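Local atomic coordinates of thiamine phosphate pyrophosphorylase (Bacteroides thetaiotaomicron VPI-5482, PDB entry 3CEU), a protein that probably catalyses the formation of thiamine phosphate, as a TIM-barrel thiamine-phosphate diphosphorylase of thiamine diphosphate biosynthesis. Residues Tyr110-Ile116 and Lys146-Gly151; Ile19-Glu24 and Ile49-Tyr53. The contacts are given in a common frame with arbitrary orientation. Residue numbers count along the deposited sequence, not the author numbering.

Contact 1 of 2, residues Tyr110-Ile116 and Lys146-Gly151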
loop_
_atom_site.group_PDB
_atom_site.type_symbol
_atom_site.label_atom_id
_atom_site.label_comp_id
_atom_site.label_asym_id
_atom_site.label_seq_id
_atom_site.Cartn_x
_atom_site.Cartn_y
_atom_site.Cartn_z
ATOM N N TYR A 110 -10.610 1.069 4.792
ATOM C CA TYR A 110 -10.432 1.012 3.348
ATOM C C TYR A 110 -10.022 -0.384 2.983
ATOM O O TYR A 110 -9.530 -1.126 3.826
ATOM C CB TYR A 110 -9.396 2.015 2.819
ATOM C CG TYR A 110 -7.949 1.883 3.271
ATOM C CD1 TYR A 110 -7.188 0.744 2.997
ATOM C CD2 TYR A 110 -7.308 2.958 3.879
ATOM C CE1 TYR A 110 -5.820 0.693 3.315
ATOM C CE2 TYR A 110 -5.955 2.914 4.193
ATOM C CZ TYR A 110 -5.216 1.786 3.911
ATOM O OH TYR A 110 -3.872 1.784 4.231
ATOM N N VAL A 111 -10.252 -0.756 1.734
ATOM C CA VAL A 111 -9.885 -2.079 1.271
ATOM C C VAL A 111 -9.110 -1.977 -0.030
ATOM O O VAL A 111 -9.190 -0.970 -0.740
ATOM C CB VAL A 111 -11.132 -2.961 1.013
ATOM C CG1 VAL A 111 -12.021 -3.004 2.251
ATOM C CG2 VAL A 111 -11.902 -2.439 -0.183
ATOM N N PHE A 112 -8.356 -3.028 -0.327
ATOM C CA PHE A 112 -7.585 -3.120 -1.561
ATOM C C PHE A 112 -8.487 -3.824 -2.565
ATOM O O PHE A 112 -9.394 -4.557 -2.178
ATOM C CB PHE A 112 -6.328 -3.982 -1.355
ATOM C CG PHE A 112 -5.189 -3.263 -0.689
ATOM C CD1 PHE A 112 -5.360 -1.980 -0.180
ATOM C CD2 PHE A 112 -3.937 -3.859 -0.585
ATOM C CE1 PHE A 112 -4.309 -1.303 0.421
ATOM C CE2 PHE A 112 -2.880 -3.186 0.015
ATOM C CZ PHE A 112 -3.072 -1.900 0.518
HETATM N N MSE A 113 -8.256 -3.601 -3.850
HETATM C CA MSE A 113 -9.036 -4.288 -4.864
HETATM C C MSE A 113 -8.044 -4.780 -5.907
HETATM O O MSE A 113 -7.265 -3.991 -6.454
HETATM C CB MSE A 113 -10.060 -3.357 -5.511
HETATM C CG MSE A 113 -11.140 -4.099 -6.281
HETATM SE SE MSE A 113 -12.212 -2.974 -7.433
HETATM C CE MSE A 113 -12.341 -4.154 -8.969
ATOM N N SER A 114 -8.068 -6.082 -6.177
ATOM C CA SER A 114 -7.142 -6.680 -7.136
ATOM C C SER A 114 -7.666 -8.010 -7.657
ATOM O O SER A 114 -8.593 -8.584 -7.080
ATOM C CB SER A 114 -5.807 -6.920 -6.453
ATOM O OG SER A 114 -5.975 -7.829 -5.388
ATOM N N PRO A 115 -7.088 -8.517 -8.764
ATOM C CA PRO A 115 -5.994 -7.925 -9.556
ATOM C C PRO A 115 -6.543 -6.981 -10.632
ATOM O O PRO A 115 -7.218 -7.426 -11.560
ATOM C CB PRO A 115 -5.304 -9.143 -10.187
ATOM C CG PRO A 115 -5.755 -10.316 -9.339
ATOM C CD PRO A 115 -7.191 -9.960 -9.033
ATOM N N ILE A 116 -6.252 -5.687 -10.509
ATOM C CA ILE A 116 -6.733 -4.708 -11.479
ATOM C C ILE A 116 -6.062 -4.900 -12.835
ATOM O O ILE A 116 -6.668 -4.635 -13.874
ATOM C CB ILE A 116 -6.473 -3.258 -11.009
ATOM C CG1 ILE A 116 -7.136 -3.013 -9.649
ATOM C CG2 ILE A 116 -7.000 -2.278 -12.047
ATOM C CD1 ILE A 116 -8.647 -3.187 -9.631
ATOM N N LYS A 146 -12.534 5.039 -0.481
ATOM C CA LYS A 146 -12.186 3.995 0.470
ATOM C C LYS A 146 -11.618 2.727 -0.176
ATOM O O LYS A 146 -11.245 1.782 0.518
ATOM C CB LYS A 146 -13.409 3.647 1.335
ATOM C CG LYS A 146 -13.139 2.629 2.428
ATOM C CD LYS A 146 -14.409 2.137 3.110
ATOM C CE LYS A 146 -14.870 3.047 4.232
ATOM N NZ LYS A 146 -15.797 2.296 5.119
ATOM N N VAL A 147 -11.534 2.692 -1.496
ATOM C CA VAL A 147 -10.992 1.506 -2.146
ATOM C C VAL A 147 -9.665 1.812 -2.831
ATOM O O VAL A 147 -9.545 2.780 -3.587
ATOM C CB VAL A 147 -11.977 0.945 -3.175
ATOM C CG1 VAL A 147 -12.321 2.004 -4.190
ATOM C CG2 VAL A 147 -11.377 -0.283 -3.849
HETATM N N MSE A 148 -8.663 0.993 -2.556
HETATM C CA MSE A 148 -7.350 1.208 -3.140
HETATM C C MSE A 148 -7.083 0.178 -4.235
HETATM O O MSE A 148 -7.233 -1.026 -4.028
HETATM C CB MSE A 148 -6.280 1.128 -2.046
HETATM C CG MSE A 148 -6.625 1.928 -0.776
HETATM SE SE MSE A 148 -7.125 3.811 -1.052
HETATM C CE MSE A 148 -7.304 4.341 0.804
ATOM N N ALA A 149 -6.697 0.654 -5.411
ATOM C CA ALA A 149 -6.441 -0.251 -6.517
ATOM C C ALA A 149 -5.072 -0.903 -6.371
ATOM O O ALA A 149 -4.091 -0.248 -6.040
ATOM C CB ALA A 149 -6.541 0.501 -7.839
ATOM N N LEU A 150 -5.015 -2.205 -6.614
ATOM C CA LEU A 150 -3.768 -2.943 -6.506
ATOM C C LEU A 150 -3.650 -4.018 -7.571
ATOM O O LEU A 150 -4.634 -4.669 -7.930
ATOM C CB LEU A 150 -3.660 -3.599 -5.125
ATOM C CG LEU A 150 -2.681 -4.781 -4.986
ATOM C CD1 LEU A 150 -1.232 -4.305 -5.130
ATOM C CD2 LEU A 150 -2.897 -5.445 -3.638
ATOM N N GLY A 151 -2.433 -4.209 -8.069
ATOM C CA GLY A 151 -2.213 -5.233 -9.068
ATOM C C GLY A 151 -1.872 -4.723 -10.453
ATOM O O GLY A 151 -2.749 -4.298 -11.209
#
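Met-148 N donates to Val-111 O at 2.7 Å and 172°, and Val-111 N reaches Lys-146 O at 3.0 Å. Met-113 repeats the pattern, its N lying 2.8 Å from Met-148 O and its O accepting Leu-150 N at 2.9 Å. Val-111 and Met-113 thus each bracket a neighbour, the signature of parallel pairing; the strand axes come within 4.5 Å at 24°. Phe-112 turns its backbone bonds to Cys-93 and Cys-95. After the cis peptide before Pro-115, Ile-116 N meets Leu-150 O at 3.2 Å. Phe-112 shares the barrel interior with Met-148, a selenomethionine whose SE lies 5.1 Å from the Tyr-110 ring centroid, a Met-aromatic contact; Met-148 CE sits over the ring face, 3.4 Å from Tyr-110 CD2. Outside, Met-113 CB packs 3.7 Å from Val-147 CG2, and helix 98-102 covers Val-111 and Met-113. At Gly-151, phi/psi of 111°/101° calls for glycine. Backbone bonds therefore set the register of adjacent barrel strands, while alternating side chains supply apolar filling on both faces.

Contact 2 of 2, residues Ile19-Glu24 and Ile49-Tyr53; sequences ITALFE and IPEKY
This is an apolar contact belonging to the outer helical layer of a (beta/alpha)8 barrel, where one helix, 15-24, packs its last turns on the loop that leaves the next helix, 39-48, for strand 57-59. Residues 19-23 are helical, with Phe-23 N to Ile-19 O and Glu-24 N to Thr-20 O both at 2.9 Å. Opposite them, Ile-49 leaves helical geometry (phi/psi -86°/129°), Pro-50 is near polyproline-type values (-41°/127°), and 51-53 form a 3-10 turn in which Tyr-53 N bonds Pro-50 O at 2.9 Å. The CA pairs Thr-20/Ile-49 at 6.0 Å and Phe-23/Tyr-53 at 7.0 Å set the register. Phe-23 and Tyr-53, both with chi1 in m and with chi2 of -55° and -52°, point their CA-to-CB bonds toward each other's segment. Their rings lie 7° from parallel but slide apart, centroids 4.9 Å, so they barely overlap. Each CB sits over the other's ring in reciprocal CH-pi contacts: Phe-23 CB is 3.4 Å from the Tyr-53 centroid, Tyr-53 CB 3.7 Å from that of Phe-23. One helical turn earlier, Ile-49 CG2 lies 4.0 Å from Ile-19 CG2 and 3.4 Å from Thr-20 OG1, which bonds to Asp-16 O. Glu-24 CG borders Tyr-53 OH at 3.6 Å. Leu-30 and Ile-57 of barrel strands also touch Phe-23, seating it against the barrel wall. With no polar bond between the segments, apolar and CH-pi packing joins them.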
loop_
_atom_site.group_PDB
_atom_site.type_symbol
_atom_site.label_atom_id
_atom_site.label_comp_id
_atom_site.label_asym_id
_atom_site.label_seq_id
_atom_site.Cartn_x
_atom_site.Cartn_y
_atom_site.Cartn_z
ATOM N N ILE A 19 13.033 3.608 2.852
ATOM C CA ILE A 19 11.686 3.881 3.338
ATOM C C ILE A 19 11.581 5.288 3.904
ATOM O O ILE A 19 10.627 6.016 3.626
ATOM C CB ILE A 19 11.258 2.873 4.424
ATOM C CG1 ILE A 19 11.058 1.491 3.783
ATOM C CG2 ILE A 19 9.969 3.363 5.121
ATOM C CD1 ILE A 19 10.775 0.343 4.769
ATOM N N THR A 20 12.569 5.673 4.698
ATOM C CA THR A 20 12.579 6.990 5.308
ATOM C C THR A 20 12.601 8.065 4.228
ATOM O O THR A 20 11.860 9.052 4.289
ATOM C CB THR A 20 13.792 7.117 6.221
ATOM O OG1 THR A 20 13.723 6.090 7.219
ATOM C CG2 THR A 20 13.822 8.484 6.893
ATOM N N ALA A 21 13.442 7.840 3.226
ATOM C CA ALA A 21 13.580 8.757 2.103
ATOM C C ALA A 21 12.244 8.919 1.368
ATOM O O ALA A 21 11.925 10.005 0.872
ATOM C CB ALA A 21 14.663 8.235 1.143
ATOM N N LEU A 22 11.474 7.834 1.292
ATOM C CA LEU A 22 10.173 7.860 0.630
ATOM C C LEU A 22 9.169 8.632 1.504
ATOM O O LEU A 22 8.320 9.367 0.992
ATOM C CB LEU A 22 9.673 6.424 0.364
ATOM C CG LEU A 22 10.516 5.571 -0.609
ATOM C CD1 LEU A 22 10.189 4.088 -0.476
ATOM C CD2 LEU A 22 10.264 6.037 -2.028
ATOM N N PHE A 23 9.251 8.474 2.819
ATOM C CA PHE A 23 8.338 9.223 3.673
ATOM C C PHE A 23 8.653 10.713 3.499
ATOM O O PHE A 23 7.755 11.526 3.278
ATOM C CB PHE A 23 8.479 8.802 5.141
ATOM C CG PHE A 23 7.661 7.586 5.504
ATOM C CD1 PHE A 23 6.290 7.563 5.271
ATOM C CD2 PHE A 23 8.252 6.478 6.095
ATOM C CE1 PHE A 23 5.521 6.457 5.622
ATOM C CE2 PHE A 23 7.489 5.364 6.450
ATOM C CZ PHE A 23 6.123 5.358 6.213
ATOM N N GLU A 24 9.936 11.058 3.569
ATOM C CA GLU A 24 10.384 12.438 3.408
ATOM C C GLU A 24 9.875 13.084 2.109
ATOM O O GLU A 24 9.767 14.308 2.022
ATOM C CB GLU A 24 11.916 12.492 3.463
ATOM C CG GLU A 24 12.487 12.352 4.879
ATOM C CD GLU A 24 13.993 12.145 4.901
ATOM O OE1 GLU A 24 14.708 12.847 4.146
ATOM O OE2 GLU A 24 14.467 11.286 5.685
ATOM N N ILE A 49 13.349 3.609 11.430
ATOM C CA ILE A 49 12.551 4.627 10.784
ATOM C C ILE A 49 11.980 5.580 11.816
ATOM O O ILE A 49 11.397 5.156 12.812
ATOM C CB ILE A 49 11.410 4.010 9.945
ATOM C CG1 ILE A 49 10.756 2.868 10.719
ATOM C CG2 ILE A 49 11.958 3.511 8.612
ATOM C CD1 ILE A 49 9.768 2.059 9.893
ATOM N N PRO A 50 12.168 6.890 11.595
ATOM C CA PRO A 50 11.706 7.988 12.450
ATOM C C PRO A 50 10.311 7.771 13.000
ATOM O O PRO A 50 9.375 7.522 12.242
ATOM C CB PRO A 50 11.769 9.189 11.515
ATOM C CG PRO A 50 12.989 8.901 10.730
ATOM C CD PRO A 50 12.846 7.420 10.399
ATOM N N GLU A 51 10.184 7.883 14.320
ATOM C CA GLU A 51 8.914 7.694 15.022
ATOM C C GLU A 51 7.743 8.401 14.340
ATOM O O GLU A 51 6.674 7.820 14.172
ATOM C CB GLU A 51 9.021 8.221 16.462
ATOM C CG GLU A 51 10.381 8.010 17.138
ATOM C CD GLU A 51 10.494 8.710 18.501
ATOM O OE1 GLU A 51 9.962 8.181 19.504
ATOM O OE2 GLU A 51 11.114 9.797 18.564
ATOM N N LYS A 52 7.960 9.654 13.952
ATOM C CA LYS A 52 6.918 10.452 13.327
ATOM C C LYS A 52 6.280 9.853 12.081
ATOM O O LYS A 52 5.204 10.293 11.667
ATOM C CB LYS A 52 7.440 11.843 13.009
ATOM C CG LYS A 52 8.519 11.913 11.959
ATOM C CD LYS A 52 8.945 13.366 11.820
ATOM C CE LYS A 52 9.639 13.652 10.511
ATOM N NZ LYS A 52 9.747 15.125 10.336
ATOM N N TYR A 53 6.928 8.863 11.480
ATOM C CA TYR A 53 6.356 8.230 10.304
ATOM C C TYR A 53 5.665 6.921 10.677
ATOM O O TYR A 53 5.192 6.196 9.804
ATOM C CB TYR A 53 7.438 7.962 9.245
ATOM C CG TYR A 53 8.075 9.215 8.668
ATOM C CD1 TYR A 53 7.293 10.248 8.154
ATOM C CD2 TYR A 53 9.456 9.376 8.660
ATOM C CE1 TYR A 53 7.875 11.414 7.652
ATOM C CE2 TYR A 53 10.047 10.540 8.163
ATOM C CZ TYR A 53 9.250 11.552 7.667
ATOM O OH TYR A 53 9.833 12.718 7.231
#

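Overall arrangement
The two contacts lie on opposite sides of the chain's centre, contact 1 about 9 Å from it and contact 2 about 15 Å; their own centres are about 24 Å apart, their nearest atoms about 11 Å, and they do not touch. Contact 1 joins the sixth and seventh strands of the closed eight-stranded parallel barrel, whereas contact 2 belongs to its surrounding shell. Strand 29-32 lies between them: Leu-30 packs against Ile-19 and Phe-23, while His-31 next to it bonds Tyr-110 OH and meets the Phe-112 ring. TIM-barrel active sites typically open at the C-terminal strand ends, so segments 114-116 and 150-151 are the likelier neighbours of a site.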